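Local structure of neutral ceramidase (Pseudomonas aeruginosa, 2ZWS) at residues 106-119 / 498-510. The protein hydrolyses the N-acyl linkage of ceramides to give sphingosine and a free fatty acid, and also catalyses the reverse synthesis, using a bound zinc ion. Sequence-based numbering, arbitrary orientation.
With GOL (glycerol), chain J; FMT (formic acid), chain D.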
# COMPACT_ATOMS: atom_id res chain seq x y z
N SER A 106 -3.97 -12.21 0.90
CA SER A 106 -4.54 -12.66 -0.37
C SER A 106 -5.29 -13.95 -0.14
O SER A 106 -5.05 -14.64 0.86
CB SER A 106 -3.42 -12.94 -1.39
OG SER A 106 -3.95 -13.31 -2.66
N HIS A 107 -6.15 -14.31 -1.08
CA HIS A 107 -6.69 -15.67 -1.11
C HIS A 107 -6.04 -16.55 -2.18
O HIS A 107 -6.37 -17.73 -2.27
CB HIS A 107 -8.20 -15.66 -1.28
CG HIS A 107 -8.94 -15.33 -0.01
ND1 HIS A 107 -10.31 -15.17 0.06
CD2 HIS A 107 -8.48 -15.13 1.25
CE1 HIS A 107 -10.66 -14.86 1.30
NE2 HIS A 107 -9.57 -14.86 2.05
N TYR A 108 -5.12 -15.97 -2.96
CA TYR A 108 -4.36 -16.69 -3.99
C TYR A 108 -3.02 -17.16 -3.48
O TYR A 108 -2.24 -16.38 -2.92
CB TYR A 108 -4.23 -15.88 -5.27
CG TYR A 108 -5.53 -15.90 -6.00
CD1 TYR A 108 -5.92 -17.02 -6.75
CD2 TYR A 108 -6.41 -14.82 -5.91
CE1 TYR A 108 -7.13 -17.05 -7.37
CE2 TYR A 108 -7.65 -14.86 -6.53
CZ TYR A 108 -8.00 -15.97 -7.28
OH TYR A 108 -9.21 -16.07 -7.90
N ALA A 109 -2.76 -18.45 -3.69
CA ALA A 109 -1.62 -19.07 -3.02
C ALA A 109 -0.28 -18.41 -3.33
O ALA A 109 0.55 -18.30 -2.45
CB ALA A 109 -1.56 -20.58 -3.30
N MET A 110 -0.07 -17.99 -4.58
CA MET A 110 1.20 -17.39 -5.01
C MET A 110 1.63 -16.26 -4.08
O MET A 110 2.80 -16.13 -3.71
CB MET A 110 1.06 -16.86 -6.45
CG MET A 110 2.37 -16.40 -7.09
SD MET A 110 3.62 -17.71 -7.17
CE MET A 110 2.70 -19.09 -7.80
N TYR A 111 0.66 -15.43 -3.69
CA TYR A 111 0.98 -14.22 -2.96
C TYR A 111 1.12 -14.46 -1.45
O TYR A 111 1.63 -13.58 -0.75
CB TYR A 111 -0.03 -13.12 -3.31
CG TYR A 111 -0.11 -12.92 -4.82
CD1 TYR A 111 1.04 -12.68 -5.55
CD2 TYR A 111 -1.33 -12.95 -5.50
CE1 TYR A 111 1.00 -12.54 -6.95
CE2 TYR A 111 -1.40 -12.78 -6.88
CZ TYR A 111 -0.22 -12.57 -7.59
OH TYR A 111 -0.32 -12.41 -8.94
N ASN A 112 0.70 -15.65 -1.00
CA ASN A 112 0.85 -16.04 0.40
C ASN A 112 2.03 -17.02 0.64
O ASN A 112 2.32 -17.37 1.79
CB ASN A 112 -0.42 -16.71 0.95
CG ASN A 112 -1.65 -15.79 1.01
OD1 ASN A 112 -2.79 -16.29 0.97
ND2 ASN A 112 -1.45 -14.51 1.15
N LEU A 113 2.73 -17.42 -0.42
CA LEU A 113 3.73 -18.49 -0.32
C LEU A 113 4.77 -18.29 0.78
O LEU A 113 4.95 -19.19 1.63
CB LEU A 113 4.45 -18.64 -1.66
CG LEU A 113 3.78 -19.48 -2.73
CD1 LEU A 113 4.59 -19.43 -4.04
CD2 LEU A 113 3.59 -20.93 -2.25
N SER A 114 5.44 -17.14 0.78
CA SER A 114 6.53 -16.91 1.76
C SER A 114 6.01 -16.70 3.19
O SER A 114 6.76 -16.77 4.17
CB SER A 114 7.37 -15.71 1.35
OG SER A 114 6.55 -14.55 1.40
N VAL A 115 4.71 -16.40 3.30
CA VAL A 115 4.05 -16.13 4.59
C VAL A 115 3.53 -17.44 5.21
O VAL A 115 3.06 -17.45 6.37
CB VAL A 115 2.86 -15.15 4.39
CG1 VAL A 115 2.42 -14.57 5.73
CG2 VAL A 115 3.22 -13.98 3.42
N LEU A 116 3.61 -18.53 4.42
CA LEU A 116 3.13 -19.88 4.81
C LEU A 116 1.60 -19.97 4.82
O LEU A 116 1.04 -20.87 5.47
CB LEU A 116 3.67 -20.30 6.18
CG LEU A 116 5.18 -20.23 6.43
CD1 LEU A 116 5.51 -20.58 7.86
CD2 LEU A 116 5.91 -21.16 5.44
N GLY A 117 0.93 -19.06 4.11
CA GLY A 117 -0.51 -19.14 3.92
C GLY A 117 -1.25 -17.88 4.39
O GLY A 117 -0.65 -16.81 4.57
N PHE A 118 -2.55 -18.05 4.61
CA PHE A 118 -3.46 -16.97 4.92
C PHE A 118 -3.40 -16.60 6.41
O PHE A 118 -3.47 -17.48 7.27
CB PHE A 118 -4.87 -17.46 4.60
CG PHE A 118 -5.93 -16.45 4.84
CD1 PHE A 118 -6.90 -16.65 5.82
CD2 PHE A 118 -5.96 -15.30 4.07
CE1 PHE A 118 -7.89 -15.71 6.03
CE2 PHE A 118 -6.93 -14.36 4.26
CZ PHE A 118 -7.90 -14.55 5.25
N GLN A 119 -3.30 -15.30 6.70
CA GLN A 119 -3.19 -14.83 8.06
C GLN A 119 -4.47 -14.03 8.37
O GLN A 119 -4.57 -12.83 8.09
CB GLN A 119 -1.93 -13.98 8.25
CG GLN A 119 -0.62 -14.68 7.81
CD GLN A 119 -0.47 -16.13 8.33
OE1 GLN A 119 -0.18 -17.07 7.55
NE2 GLN A 119 -0.65 -16.31 9.63
N ALA A 498 -16.37 -13.01 -9.58
CA ALA A 498 -15.05 -13.18 -8.99
C ALA A 498 -15.09 -14.41 -8.08
O ALA A 498 -15.95 -14.49 -7.21
CB ALA A 498 -14.63 -11.96 -8.21
N PRO A 499 -14.19 -15.38 -8.29
CA PRO A 499 -14.24 -16.60 -7.47
C PRO A 499 -14.07 -16.30 -5.98
O PRO A 499 -13.24 -15.49 -5.60
CB PRO A 499 -13.07 -17.43 -7.99
CG PRO A 499 -12.83 -16.94 -9.37
CD PRO A 499 -13.13 -15.45 -9.31
N ASP A 500 -14.88 -16.94 -5.14
CA ASP A 500 -14.77 -16.79 -3.69
C ASP A 500 -13.97 -17.98 -3.16
O ASP A 500 -14.42 -19.14 -3.20
CB ASP A 500 -16.17 -16.71 -3.06
CG ASP A 500 -16.16 -16.47 -1.55
OD1 ASP A 500 -15.08 -16.47 -0.92
OD2 ASP A 500 -17.26 -16.30 -0.99
N LEU A 501 -12.77 -17.69 -2.69
CA LEU A 501 -11.85 -18.73 -2.22
C LEU A 501 -11.77 -18.73 -0.70
O LEU A 501 -10.91 -19.38 -0.10
CB LEU A 501 -10.47 -18.54 -2.84
CG LEU A 501 -10.32 -18.70 -4.36
CD1 LEU A 501 -8.83 -19.00 -4.72
CD2 LEU A 501 -11.24 -19.72 -4.99
N SER A 502 -12.70 -18.01 -0.08
CA SER A 502 -12.68 -17.83 1.37
C SER A 502 -12.81 -19.13 2.19
O SER A 502 -12.29 -19.19 3.29
CB SER A 502 -13.73 -16.80 1.81
OG SER A 502 -15.04 -17.30 1.57
N CYS A 503 -13.50 -20.13 1.62
CA CYS A 503 -13.73 -21.41 2.32
C CYS A 503 -12.47 -22.17 2.66
O CYS A 503 -12.41 -22.91 3.66
CB CYS A 503 -14.60 -22.37 1.47
SG CYS A 503 -13.79 -23.00 -0.06
N CYS A 504 -11.46 -22.00 1.82
CA CYS A 504 -10.49 -23.07 1.64
C CYS A 504 -9.05 -22.58 1.67
O CYS A 504 -8.18 -23.07 0.93
CB CYS A 504 -10.84 -23.85 0.37
SG CYS A 504 -12.51 -24.54 0.44
N GLN A 505 -8.81 -21.63 2.57
CA GLN A 505 -7.49 -21.05 2.82
C GLN A 505 -6.67 -21.94 3.74
O GLN A 505 -7.16 -22.42 4.77
CB GLN A 505 -7.65 -19.67 3.44
CG GLN A 505 -8.27 -18.68 2.44
CD GLN A 505 -7.41 -18.52 1.19
OE1 GLN A 505 -6.24 -18.13 1.29
NE2 GLN A 505 -7.97 -18.83 0.03
N MET A 506 -5.42 -22.17 3.36
CA MET A 506 -4.49 -22.93 4.20
C MET A 506 -3.55 -22.00 4.96
O MET A 506 -3.26 -20.86 4.54
CB MET A 506 -3.65 -23.89 3.35
CG MET A 506 -4.47 -24.92 2.57
SD MET A 506 -3.42 -26.17 1.81
CE MET A 506 -2.45 -25.24 0.67
N ASN A 507 -3.05 -22.48 6.10
CA ASN A 507 -2.06 -21.77 6.87
C ASN A 507 -1.16 -22.68 7.64
O ASN A 507 -1.66 -23.58 8.33
CB ASN A 507 -2.74 -20.86 7.89
CG ASN A 507 -1.75 -20.30 8.88
OD1 ASN A 507 -0.77 -19.67 8.49
ND2 ASN A 507 -1.97 -20.55 10.19
N PHE A 508 0.16 -22.42 7.56
CA PHE A 508 1.16 -23.19 8.30
C PHE A 508 1.98 -22.35 9.27
O PHE A 508 2.90 -22.85 9.92
CB PHE A 508 2.01 -24.03 7.33
CG PHE A 508 1.24 -25.12 6.69
CD1 PHE A 508 0.53 -24.90 5.51
CD2 PHE A 508 1.18 -26.38 7.28
CE1 PHE A 508 -0.21 -25.90 4.92
CE2 PHE A 508 0.43 -27.39 6.70
CZ PHE A 508 -0.26 -27.15 5.50
N GLN A 509 1.58 -21.09 9.45
CA GLN A 509 2.20 -20.25 10.46
C GLN A 509 1.56 -20.48 11.81
O GLN A 509 0.35 -20.29 11.97
CB GLN A 509 2.07 -18.77 10.06
CG GLN A 509 2.53 -17.80 11.13
CD GLN A 509 4.01 -17.93 11.46
OE1 GLN A 509 4.88 -17.69 10.61
NE2 GLN A 509 4.31 -18.26 12.71
N THR A 510 2.37 -20.89 12.79
CA THR A 510 1.88 -21.14 14.14
C THR A 510 1.48 -19.82 14.82
O THR A 510 1.98 -18.76 14.46
CB THR A 510 2.96 -21.89 14.95
OG1 THR A 510 3.53 -22.94 14.15
CG2 THR A 510 2.38 -22.52 16.19
C1 GOL J . -4.45 -22.35 -0.26
O1 GOL J . -4.40 -21.42 0.79
C2 GOL J . -5.85 -22.31 -0.85
O2 GOL J . -6.36 -23.61 -1.06
C3 GOL J . -5.85 -21.44 -2.10
O3 GOL J . -5.05 -20.27 -1.90
C FMT D . -5.09 -11.13 -5.67
O1 FMT D . -5.70 -10.07 -5.96
O2 FMT D . -5.35 -11.84 -4.67
O HOH W 1 -11.81 -14.93 -2.27
O HOH W 2 -10.89 -14.55 -6.32
O HOH W 3 4.57 -16.22 8.32
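A single beta bridge between G117 and N507 fastens the linker 498-510 to the loop and short helix that follow the probable substrate-binding residue S106. F118 N donates to M506 O (2.9 Å) and F508 N to L116 O (2.7 Å), the second nearly along the C=O axis. The bridge sits just where a Schellman motif ends the helical turns that begin near A109: L116, at positive phi, is its C-prime residue, and the phi of 123° at G117 is one that a side chain would jam against the preceding carbonyl. Further along, Q505 packs into the angle between the H107 and F118 rings. CG lies over one face of the H107 imidazole, 4.1 Å from its centroid, and also over a face of F118, offset toward the rim. Chi1, chi2 and chi3 all near -60° fold the chain back and turn the amide to within 25° of the imidazole plane. Its NE2 then donates to H107 O (3.0 Å) on an in-plane lone pair and to L501 O (3.0 Å) from above the carbonyl plane, so both N-H groups are used. L501 CD1 makes a CH-pi contact over one face of the Y108 ring, 3.7 Å from CE1, while one water joins H107 ND1 to L501 N and another Y108 OH to P499 O. S106 OG, which accepts from Y108 N in an ST turn, donates to a formic acid, probably from the crystallisation liquor, also bonded to the backbone N of Q68 and Y445, both inferred substrate-binding residues.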